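Local coordinates for RagB/SusD domain protein (Flavobacterium johnsoniae, PDB 5J90) that binds chitin as a SusD-like outer-membrane lipoprotein and probably takes part in capturing the polysaccharide at the cell surface for uptake and degradation, at residues W60-M64 with K424-F429; N401-W407 with Q418-Q423; A269-I274 with P445-P449; W436-R440 with E462-R467. Residue numbers count along the deposited sequence, not the author numbering.

Contact 1: W60-M64 with K424-F429; sequences WSGYM and KWIAGF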
# COMPACT_ATOMS: atom_id res chain seq x y z
N TRP A 60 -3.16 3.82 -21.30
CA TRP A 60 -3.68 3.27 -20.04
C TRP A 60 -4.74 4.17 -19.41
O TRP A 60 -5.66 3.69 -18.74
CB TRP A 60 -2.53 3.02 -19.06
CG TRP A 60 -1.51 2.01 -19.54
CD1 TRP A 60 -1.71 0.95 -20.38
CD2 TRP A 60 -0.12 1.99 -19.20
NE1 TRP A 60 -0.53 0.28 -20.58
CE2 TRP A 60 0.47 0.90 -19.87
CE3 TRP A 60 0.69 2.80 -18.39
CZ2 TRP A 60 1.82 0.58 -19.74
CZ3 TRP A 60 2.04 2.48 -18.26
CH2 TRP A 60 2.59 1.38 -18.94
N SER A 61 -4.61 5.49 -19.62
CA SER A 61 -5.55 6.47 -19.10
C SER A 61 -6.95 6.34 -19.69
O SER A 61 -7.89 6.94 -19.18
CB SER A 61 -5.06 7.88 -19.43
OG SER A 61 -5.02 8.07 -20.84
N GLY A 62 -7.07 5.62 -20.80
CA GLY A 62 -8.31 5.60 -21.55
C GLY A 62 -8.49 6.72 -22.56
O GLY A 62 -9.56 6.82 -23.17
N TYR A 63 -7.48 7.56 -22.75
CA TYR A 63 -7.60 8.66 -23.70
C TYR A 63 -7.49 8.24 -25.16
O TYR A 63 -8.20 8.77 -26.02
CB TYR A 63 -6.51 9.69 -23.42
CG TYR A 63 -6.81 10.68 -22.31
CD1 TYR A 63 -8.01 10.65 -21.59
CD2 TYR A 63 -5.88 11.66 -21.99
CE1 TYR A 63 -8.27 11.60 -20.58
CE2 TYR A 63 -6.13 12.60 -21.00
CZ TYR A 63 -7.32 12.56 -20.30
OH TYR A 63 -7.55 13.51 -19.32
N MET A 64 -6.57 7.32 -25.45
CA MET A 64 -6.20 6.99 -26.83
C MET A 64 -5.91 5.51 -26.94
O MET A 64 -5.70 4.83 -25.93
CB MET A 64 -4.97 7.80 -27.25
CG MET A 64 -5.23 9.31 -27.29
SD MET A 64 -3.79 10.34 -27.63
CE MET A 64 -3.51 11.07 -26.00
N LYS A 424 -13.11 15.89 -14.88
CA LYS A 424 -11.69 16.21 -14.84
C LYS A 424 -10.96 15.47 -15.96
O LYS A 424 -10.13 16.04 -16.69
CB LYS A 424 -11.16 15.78 -13.47
CG LYS A 424 -9.80 16.28 -13.10
CD LYS A 424 -9.50 15.81 -11.67
CE LYS A 424 -8.15 16.26 -11.20
NZ LYS A 424 -7.78 15.46 -10.00
N TRP A 425 -11.28 14.19 -16.11
CA TRP A 425 -10.71 13.34 -17.14
C TRP A 425 -11.02 13.90 -18.54
O TRP A 425 -10.12 14.01 -19.38
CB TRP A 425 -11.26 11.93 -16.94
CG TRP A 425 -10.82 10.82 -17.87
CD1 TRP A 425 -9.75 9.99 -17.72
CD2 TRP A 425 -11.52 10.35 -19.04
NE1 TRP A 425 -9.71 9.06 -18.73
CE2 TRP A 425 -10.79 9.26 -19.56
CE3 TRP A 425 -12.69 10.76 -19.70
CZ2 TRP A 425 -11.19 8.57 -20.70
CZ3 TRP A 425 -13.08 10.08 -20.84
CH2 TRP A 425 -12.33 8.99 -21.33
N ILE A 426 -12.27 14.28 -18.79
CA ILE A 426 -12.59 14.86 -20.10
C ILE A 426 -11.80 16.15 -20.33
O ILE A 426 -11.23 16.34 -21.41
CB ILE A 426 -14.11 15.13 -20.28
CG1 ILE A 426 -14.91 13.83 -20.19
CG2 ILE A 426 -14.37 15.82 -21.64
CD1 ILE A 426 -16.43 14.04 -20.09
N ALA A 427 -11.76 17.03 -19.33
CA ALA A 427 -11.10 18.32 -19.47
C ALA A 427 -9.60 18.22 -19.74
O ALA A 427 -9.02 19.09 -20.40
CB ALA A 427 -11.37 19.19 -18.24
N GLY A 428 -8.95 17.17 -19.22
CA GLY A 428 -7.50 17.07 -19.29
C GLY A 428 -6.95 16.46 -20.57
O GLY A 428 -5.74 16.43 -20.74
N PHE A 429 -7.83 15.99 -21.46
CA PHE A 429 -7.39 15.42 -22.72
C PHE A 429 -6.55 16.46 -23.47
O PHE A 429 -6.90 17.65 -23.46
CB PHE A 429 -8.62 15.03 -23.56
CG PHE A 429 -8.27 14.40 -24.88
CD1 PHE A 429 -8.22 15.18 -26.03
CD2 PHE A 429 -7.99 13.05 -24.97
CE1 PHE A 429 -7.90 14.62 -27.26
CE2 PHE A 429 -7.66 12.48 -26.20
CZ PHE A 429 -7.61 13.27 -27.34
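Helix 413-428 ends against the short turn that links helix 57-60 to strand 64-65. Lys424, in the last turns of the helix, sends its side chain off the other way, to a salt bridge with Asp438. Trp425 makes both hydrogen bonds of the contact. Its indole NE1 donates to the carbonyl O of Ser61 at 2.8 Å, nearly straight at 173°, and its carbonyl O accepts the hydroxyl of Tyr63, with OH to O at 2.6 Å. The Tyr63 ring also turns an edge to the face of the Trp425 five-membered ring, centroids 4.7 Å apart. On the loop side, Gly62 has a phi of 86°, where a CB would jam against the carbonyl O of Ser61; it would also crowd CZ2 of Trp425. Ser61 OG accepts from Tyr63 N at 3.2 Å, closing an ST turn; the same hydroxyl also bonds to Ser57 O. Tyr63, Trp425 and Phe429 form an aromatic cluster of successive edge-to-face pairs, joining the end of helix 413-428 to the turn after helix 57-60 in this largely helical SusD-like fold. Gly428 passes close to the phenol, its C 3.3 Å from Tyr63 OH, where a side chain would clash. Phe429 leaves the helix and points its ring edge at the face of Tyr63, centroids 5.4 Å apart; CE2 of Phe429 also touches CG of Met64 at 4.1 Å.

Contact 2: N401-W407 with Q418-Q423; sequences NNVTVAW and QKIITQ
Segment 401-407 is an irregular, mostly extended loop, kinked at Val405 by helical angles (-76/-44), that runs opposite to helical segment 418-423; CA atoms come nearest at Asn401 with Thr422 (8.4 Å) and Val405 with Lys419 (6.5 Å). Build Asn401 with chi1 t and chi2 51°, so that ND2 donates to Thr422 OG1 at 3.0 Å and OD1 accepts from Gln418 NE2 at 2.9 Å, and also from Lys446 N. Gln418 is stretched, chi1 and chi2 t, chi3 7°; Thr422 is m, its OG1 donating back to Gln418 O at 2.7 Å. Water 1 joins Asn402 N (2.9 Å) to Gln418 NE2 (3.0 Å). Lys419, m-t-t-m, is the centre: its NZ donates to Thr404 O and Ala406 O, 2.8 Å each. Gathering loop carbonyls in this way, the lysine ties the approach to helix 413-428 back onto that helix within the SusD-like fold. Water 2 accepts from Thr404 N (2.9 Å) and Lys419 NZ (3.2 Å). Val403, chi1 p, lays CG2 3.4 Å from Lys419 CG. Val405, chi1 t, brings CG2 to 3.8 Å from NE2 of Gln423 (m, m), which donates to Tyr376. Trp407, chi1 t and chi2 -98°, directs its ring edge at Ile420, CZ3 to CG1 4.1 Å.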
# COMPACT_ATOMS: atom_id res chain seq x y z
N ASN A 401 -18.92 3.50 -17.31
CA ASN A 401 -18.94 4.73 -16.51
C ASN A 401 -20.37 5.27 -16.48
O ASN A 401 -20.75 6.17 -17.24
CB ASN A 401 -17.96 5.79 -17.05
CG ASN A 401 -17.57 6.81 -15.99
OD1 ASN A 401 -17.17 6.44 -14.89
ND2 ASN A 401 -17.71 8.08 -16.31
N ASN A 402 -21.16 4.68 -15.59
CA ASN A 402 -22.61 4.88 -15.63
C ASN A 402 -23.04 5.92 -14.62
O ASN A 402 -23.54 5.60 -13.54
CB ASN A 402 -23.31 3.54 -15.45
CG ASN A 402 -22.88 2.53 -16.51
OD1 ASN A 402 -22.71 2.88 -17.68
ND2 ASN A 402 -22.69 1.28 -16.10
N VAL A 403 -22.81 7.17 -14.98
CA VAL A 403 -23.09 8.31 -14.14
C VAL A 403 -23.46 9.48 -15.06
O VAL A 403 -22.92 9.61 -16.16
CB VAL A 403 -21.85 8.67 -13.27
CG1 VAL A 403 -20.67 9.09 -14.13
CG2 VAL A 403 -22.18 9.74 -12.25
N THR A 404 -24.39 10.32 -14.61
CA THR A 404 -24.78 11.48 -15.39
C THR A 404 -23.90 12.68 -15.02
O THR A 404 -23.13 12.63 -14.06
CB THR A 404 -26.24 11.87 -15.12
OG1 THR A 404 -26.38 12.22 -13.74
CG2 THR A 404 -27.17 10.72 -15.45
N VAL A 405 -24.05 13.76 -15.77
CA VAL A 405 -23.29 14.97 -15.48
C VAL A 405 -23.86 15.73 -14.28
O VAL A 405 -23.11 16.18 -13.42
CB VAL A 405 -23.24 15.92 -16.69
CG1 VAL A 405 -22.52 17.20 -16.32
CG2 VAL A 405 -22.55 15.26 -17.87
N ALA A 406 -25.18 15.86 -14.21
CA ALA A 406 -25.83 16.73 -13.23
C ALA A 406 -25.46 16.40 -11.79
O ALA A 406 -25.47 15.24 -11.38
CB ALA A 406 -27.35 16.69 -13.40
N TRP A 407 -25.16 17.44 -11.02
CA TRP A 407 -24.89 17.29 -9.60
C TRP A 407 -26.16 16.87 -8.87
O TRP A 407 -27.24 17.42 -9.12
CB TRP A 407 -24.37 18.59 -9.00
CG TRP A 407 -23.83 18.41 -7.61
CD1 TRP A 407 -24.48 18.67 -6.44
CD2 TRP A 407 -22.54 17.92 -7.26
NE1 TRP A 407 -23.66 18.37 -5.37
CE2 TRP A 407 -22.46 17.92 -5.85
CE3 TRP A 407 -21.43 17.49 -8.00
CZ2 TRP A 407 -21.32 17.50 -5.17
CZ3 TRP A 407 -20.30 17.07 -7.32
CH2 TRP A 407 -20.25 17.09 -5.92
N GLN A 418 -16.97 10.33 -8.49
CA GLN A 418 -17.00 9.81 -9.86
C GLN A 418 -17.37 10.90 -10.87
O GLN A 418 -16.79 10.96 -11.95
CB GLN A 418 -17.94 8.60 -9.96
CG GLN A 418 -17.94 7.94 -11.32
CD GLN A 418 -18.85 6.72 -11.39
OE1 GLN A 418 -19.60 6.44 -10.44
NE2 GLN A 418 -18.81 6.00 -12.50
N LYS A 419 -18.34 11.75 -10.52
CA LYS A 419 -18.73 12.84 -11.41
C LYS A 419 -17.57 13.81 -11.59
O LYS A 419 -17.23 14.17 -12.71
CB LYS A 419 -19.95 13.58 -10.86
CG LYS A 419 -21.25 12.79 -10.99
CD LYS A 419 -22.38 13.50 -10.25
CE LYS A 419 -23.66 12.67 -10.27
NZ LYS A 419 -24.36 12.73 -11.60
N ILE A 420 -16.97 14.23 -10.48
CA ILE A 420 -15.85 15.16 -10.52
C ILE A 420 -14.69 14.63 -11.37
O ILE A 420 -14.17 15.32 -12.26
CB ILE A 420 -15.36 15.48 -9.10
CG1 ILE A 420 -16.42 16.31 -8.37
CG2 ILE A 420 -14.03 16.22 -9.14
CD1 ILE A 420 -16.20 16.40 -6.85
N ILE A 421 -14.28 13.39 -11.11
CA ILE A 421 -13.14 12.83 -11.83
C ILE A 421 -13.48 12.57 -13.30
O ILE A 421 -12.62 12.73 -14.17
CB ILE A 421 -12.61 11.55 -11.15
CG1 ILE A 421 -12.19 11.83 -9.69
CG2 ILE A 421 -11.44 10.96 -11.94
CD1 ILE A 421 -11.12 12.88 -9.53
N THR A 422 -14.72 12.20 -13.61
CA THR A 422 -15.11 12.03 -15.01
C THR A 422 -14.95 13.34 -15.78
O THR A 422 -14.36 13.37 -16.86
CB THR A 422 -16.57 11.53 -15.14
OG1 THR A 422 -16.68 10.23 -14.56
CG2 THR A 422 -17.01 11.47 -16.60
N GLN A 423 -15.43 14.43 -15.20
CA GLN A 423 -15.32 15.73 -15.85
C GLN A 423 -13.87 16.21 -15.91
O GLN A 423 -13.44 16.83 -16.89
CB GLN A 423 -16.25 16.74 -15.19
CG GLN A 423 -17.72 16.47 -15.53
CD GLN A 423 -17.98 16.52 -17.03
OE1 GLN A 423 -17.46 17.38 -17.74
NE2 GLN A 423 -18.80 15.58 -17.52
O HOH W 1 -20.61 3.64 -12.92
O HOH W 2 -25.52 9.78 -12.03

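Contact 3: A269-I274 with P445-P449; sequences ADMESI and PKLFP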
# COMPACT_ATOMS: atom_id res chain seq x y z
N ALA A 269 -11.85 3.64 -27.26
CA ALA A 269 -13.21 3.19 -26.96
C ALA A 269 -13.80 3.86 -25.72
O ALA A 269 -14.99 4.16 -25.69
CB ALA A 269 -13.24 1.68 -26.81
N ASP A 270 -12.98 4.12 -24.70
CA ASP A 270 -13.50 4.82 -23.52
C ASP A 270 -13.95 6.24 -23.86
O ASP A 270 -15.00 6.70 -23.38
CB ASP A 270 -12.46 4.87 -22.40
CG ASP A 270 -12.21 3.52 -21.76
OD1 ASP A 270 -13.16 2.90 -21.25
OD2 ASP A 270 -11.04 3.09 -21.77
N MET A 271 -13.16 6.94 -24.67
CA MET A 271 -13.54 8.28 -25.09
C MET A 271 -14.83 8.25 -25.92
O MET A 271 -15.69 9.11 -25.74
CB MET A 271 -12.40 8.97 -25.84
CG MET A 271 -11.42 9.70 -24.93
SD MET A 271 -12.18 11.23 -24.39
CE MET A 271 -11.01 11.76 -23.14
N GLU A 272 -14.97 7.26 -26.79
CA GLU A 272 -16.21 7.16 -27.56
C GLU A 272 -17.39 6.94 -26.62
O GLU A 272 -18.39 7.65 -26.68
CB GLU A 272 -16.15 6.04 -28.60
CG GLU A 272 -17.42 6.02 -29.45
CD GLU A 272 -17.54 4.84 -30.39
OE1 GLU A 272 -16.51 4.34 -30.91
OE2 GLU A 272 -18.69 4.42 -30.64
N SER A 273 -17.27 5.97 -25.72
CA SER A 273 -18.36 5.65 -24.80
C SER A 273 -18.79 6.86 -23.96
O SER A 273 -19.98 7.19 -23.87
CB SER A 273 -17.95 4.50 -23.88
OG SER A 273 -18.96 4.25 -22.92
N ILE A 274 -17.82 7.52 -23.35
CA ILE A 274 -18.11 8.61 -22.44
C ILE A 274 -18.55 9.88 -23.17
O ILE A 274 -19.57 10.48 -22.82
CB ILE A 274 -16.92 8.86 -21.49
CG1 ILE A 274 -16.76 7.65 -20.57
CG2 ILE A 274 -17.12 10.14 -20.69
CD1 ILE A 274 -15.52 7.69 -19.66
N PRO A 445 -12.44 7.84 -14.28
CA PRO A 445 -13.73 7.22 -14.58
C PRO A 445 -13.55 5.72 -14.76
O PRO A 445 -12.42 5.24 -14.90
CB PRO A 445 -14.10 7.86 -15.93
CG PRO A 445 -12.77 8.08 -16.60
CD PRO A 445 -11.86 8.52 -15.46
N LYS A 446 -14.65 4.97 -14.73
CA LYS A 446 -14.59 3.55 -15.04
C LYS A 446 -14.14 3.37 -16.49
O LYS A 446 -14.63 4.07 -17.38
CB LYS A 446 -15.96 2.88 -14.83
CG LYS A 446 -16.60 3.13 -13.46
CD LYS A 446 -15.73 2.63 -12.32
CE LYS A 446 -15.63 1.12 -12.30
NZ LYS A 446 -15.03 0.62 -11.02
N LEU A 447 -13.21 2.45 -16.71
CA LEU A 447 -12.64 2.18 -18.03
C LEU A 447 -12.86 0.74 -18.46
O LEU A 447 -12.97 -0.16 -17.63
CB LEU A 447 -11.13 2.48 -18.03
CG LEU A 447 -10.69 3.90 -17.66
CD1 LEU A 447 -9.16 3.99 -17.60
CD2 LEU A 447 -11.26 4.93 -18.63
N PHE A 448 -12.91 0.50 -19.76
CA PHE A 448 -13.06 -0.88 -20.25
C PHE A 448 -11.80 -1.69 -19.95
O PHE A 448 -10.69 -1.28 -20.29
CB PHE A 448 -13.31 -0.90 -21.76
CG PHE A 448 -14.58 -0.20 -22.19
CD1 PHE A 448 -15.79 -0.50 -21.58
CD2 PHE A 448 -14.56 0.73 -23.21
CE1 PHE A 448 -16.96 0.13 -21.98
CE2 PHE A 448 -15.72 1.37 -23.62
CZ PHE A 448 -16.92 1.06 -23.01
N PRO A 449 -11.97 -2.87 -19.34
CA PRO A 449 -10.80 -3.73 -19.07
C PRO A 449 -10.20 -4.30 -20.35
O PRO A 449 -10.91 -4.47 -21.35
CB PRO A 449 -11.39 -4.85 -18.21
CG PRO A 449 -12.86 -4.87 -18.55
CD PRO A 449 -13.21 -3.42 -18.76
O HOH W 3 -15.48 3.94 -20.12
O HOH W 4 -9.49 1.03 -21.13
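Phe448 and Asp270 carry this contact, in which the start of helix 269-277 meets an extended loop segment that follows helix 432-442. Asp270, with chi1 m, reaches across so that its OD1 accepts the backbone N of Phe448 at 2.8 Å and 161°. The same carboxylate takes two waters: water 3 bridges OD1 of Asp270 (2.8 Å) to O of Lys446 (2.9 Å), and water 4 bridges OD2 of Asp270 (2.7 Å) to O of Phe448 (2.7 Å). One carboxylate thus holds the loop backbone at Lys446 and at Phe448, once directly and twice through water. The Phe448 ring lies along the helix: its CD2 is 4.0 Å from CB of Ala269, its CE2 is 3.5 Å from O of Ala269, which meets the ring at its edge, and its CZ is 3.7 Å from CB of Ser273. Ile274, next in buried area, closes the other end of the contact, CD1 to CB of Pro445 at 4.0 Å. Pro445 follows a cis peptide bond and also rests on Trp425 of helix 413-428. Leu447 leans its CD2 against CG of Asp270 at 3.6 Å. The arrangement is a helix anchoring an extended loop through one aspartate and flanking apolar contacts, and in this SusD-like protein it joins helix 269-277 to the long connection between helices 432-442 and 472-477.

Contact 4: W436-R440 with E462-R467; sequences WSDYR and EFGVRR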
# COMPACT_ATOMS: atom_id res chain seq x y z
N TRP A 436 -3.95 9.01 -15.95
CA TRP A 436 -3.54 7.68 -15.46
C TRP A 436 -3.29 7.71 -13.95
O TRP A 436 -3.70 6.79 -13.23
CB TRP A 436 -2.29 7.20 -16.22
CG TRP A 436 -1.70 5.88 -15.76
CD1 TRP A 436 -2.37 4.71 -15.53
CD2 TRP A 436 -0.32 5.61 -15.52
NE1 TRP A 436 -1.48 3.73 -15.14
CE2 TRP A 436 -0.21 4.26 -15.13
CE3 TRP A 436 0.85 6.39 -15.60
CZ2 TRP A 436 1.01 3.67 -14.80
CZ3 TRP A 436 2.07 5.80 -15.28
CH2 TRP A 436 2.14 4.45 -14.89
N SER A 437 -2.62 8.75 -13.46
CA SER A 437 -2.41 8.86 -12.02
C SER A 437 -3.73 9.01 -11.25
O SER A 437 -3.94 8.34 -10.24
CB SER A 437 -1.45 10.01 -11.72
OG SER A 437 -0.18 9.71 -12.27
N ASP A 438 -4.62 9.87 -11.74
CA ASP A 438 -5.92 10.04 -11.10
C ASP A 438 -6.76 8.76 -11.15
O ASP A 438 -7.48 8.44 -10.19
CB ASP A 438 -6.68 11.18 -11.79
CG ASP A 438 -7.15 12.26 -10.83
OD1 ASP A 438 -6.73 12.32 -9.65
OD2 ASP A 438 -7.98 13.06 -11.29
N TYR A 439 -6.66 8.00 -12.24
CA TYR A 439 -7.39 6.75 -12.37
C TYR A 439 -6.86 5.73 -11.37
O TYR A 439 -7.62 5.00 -10.73
CB TYR A 439 -7.30 6.17 -13.79
CG TYR A 439 -7.91 4.79 -13.86
CD1 TYR A 439 -9.28 4.62 -14.00
CD2 TYR A 439 -7.11 3.65 -13.75
CE1 TYR A 439 -9.85 3.36 -14.04
CE2 TYR A 439 -7.67 2.39 -13.79
CZ TYR A 439 -9.03 2.25 -13.93
OH TYR A 439 -9.59 0.98 -13.98
N ARG A 440 -5.54 5.65 -11.24
CA ARG A 440 -4.97 4.74 -10.25
C ARG A 440 -5.46 5.10 -8.85
O ARG A 440 -5.88 4.22 -8.08
CB ARG A 440 -3.44 4.73 -10.34
CG ARG A 440 -2.90 3.96 -11.55
CD ARG A 440 -1.38 4.02 -11.65
NE ARG A 440 -0.91 5.35 -12.04
CZ ARG A 440 0.34 5.78 -11.86
NH1 ARG A 440 1.23 4.99 -11.27
NH2 ARG A 440 0.69 7.00 -12.25
N GLU A 462 -8.11 -6.39 -13.83
CA GLU A 462 -9.01 -5.53 -13.09
C GLU A 462 -8.41 -4.15 -12.76
O GLU A 462 -9.04 -3.12 -12.96
CB GLU A 462 -9.41 -6.26 -11.81
CG GLU A 462 -10.53 -5.65 -11.06
CD GLU A 462 -11.04 -6.56 -9.96
OE1 GLU A 462 -10.52 -7.70 -9.80
OE2 GLU A 462 -11.99 -6.16 -9.28
N PHE A 463 -7.17 -4.15 -12.26
CA PHE A 463 -6.54 -2.91 -11.82
C PHE A 463 -5.53 -2.33 -12.80
O PHE A 463 -5.15 -1.17 -12.69
CB PHE A 463 -5.96 -3.07 -10.42
CG PHE A 463 -7.02 -3.37 -9.41
CD1 PHE A 463 -7.80 -2.36 -8.89
CD2 PHE A 463 -7.28 -4.68 -9.04
CE1 PHE A 463 -8.81 -2.63 -7.98
CE2 PHE A 463 -8.29 -4.95 -8.12
CZ PHE A 463 -9.05 -3.92 -7.61
N GLY A 464 -5.12 -3.15 -13.77
CA GLY A 464 -4.24 -2.66 -14.81
C GLY A 464 -2.85 -2.28 -14.32
O GLY A 464 -2.40 -2.70 -13.25
N VAL A 465 -2.16 -1.48 -15.13
CA VAL A 465 -0.78 -1.14 -14.85
C VAL A 465 -0.70 -0.12 -13.72
O VAL A 465 -1.29 0.97 -13.81
CB VAL A 465 -0.07 -0.58 -16.10
CG1 VAL A 465 1.39 -0.31 -15.80
CG2 VAL A 465 -0.22 -1.55 -17.29
N ARG A 466 -0.00 -0.48 -12.65
CA ARG A 466 0.12 0.41 -11.50
C ARG A 466 1.42 1.22 -11.53
O ARG A 466 1.52 2.27 -10.89
CB ARG A 466 -0.03 -0.35 -10.17
CG ARG A 466 -1.25 -1.26 -10.10
CD ARG A 466 -2.57 -0.60 -10.49
NE ARG A 466 -3.03 0.37 -9.50
CZ ARG A 466 -4.27 0.88 -9.46
NH1 ARG A 466 -5.19 0.49 -10.34
NH2 ARG A 466 -4.60 1.75 -8.53
N ARG A 467 2.42 0.73 -12.25
CA ARG A 467 3.70 1.42 -12.37
C ARG A 467 4.49 0.81 -13.51
O ARG A 467 4.10 -0.23 -14.05
CB ARG A 467 4.53 1.31 -11.08
CG ARG A 467 5.00 -0.12 -10.80
CD ARG A 467 5.83 -0.21 -9.53
NE ARG A 467 7.18 0.35 -9.67
CZ ARG A 467 8.25 -0.34 -10.07
NH1 ARG A 467 8.13 -1.62 -10.43
NH2 ARG A 467 9.43 0.25 -10.09
O HOH W 5 -7.61 2.24 -9.97
O HOH W 6 -8.06 -0.99 -14.63
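Trp436 opens the contact on helix 432-442. Its NE1 donates to O of Val465 at 3.1 Å, and CZ2 of the same indole packs on CG1 of Val465 at 4.1 Å; beyond this segment pair the ring also meets Trp60. One turn on, Tyr439 reaches the loop through water 6, which is 2.6 Å from OH of Tyr439 and donates to O of Glu462 at 2.9 Å. Water 5 lies 2.9 Å from O of Tyr439 and accepts from NH1 of Arg466 at 3.0 Å. Arg440 makes the closest direct link. Its NH1 donates to O of Arg466 at 2.8 Å and also to O of Asp132, and its carbonyl O receives a weak bond from NH2 of Arg466, likewise 2.8 Å. Each arginine thus donates to the other's backbone carbonyl, and the charge of Arg466 is met by Asp502. The face of the Arg466 guanidinium lies over CB of Arg440, and NH1 of Arg466 donates to O of Phe463 at 2.9 Å, which folds the arginine back along its own loop. Glu462 reaches Ser487 of the second subunit. What results is an irregular loop pinned to helix 432-442 by the Trp436 and Arg440 donors on backbone carbonyls, within the chain between helices 432-442 and 472-477 of the SusD-like fold.

How the contacts relate
All four contacts gather around helices 413-428 and 432-442, consecutive in the chain. Contacts 1 and 2 share helix 413-428, with centres 13 Å apart; contact 4 uses helix 432-442, and contact 3 takes the loop after it. Contacts 1 and 3 are the nearest pair, 9 Å between centres, and meet where Trp425 packs on Pro445 and Met271; contacts 2 and 4 are the farthest, at 19 Å. Lys424 and Asp438 join contacts 1 and 4 by a salt bridge. Contacts 1 and 3 span 360 and 171 residues, cross along the chain and bring 60-64 and 269-274 against the region 424-449; contact 2 falls within both spans, and contact 4 follows contact 1 and crosses contact 3.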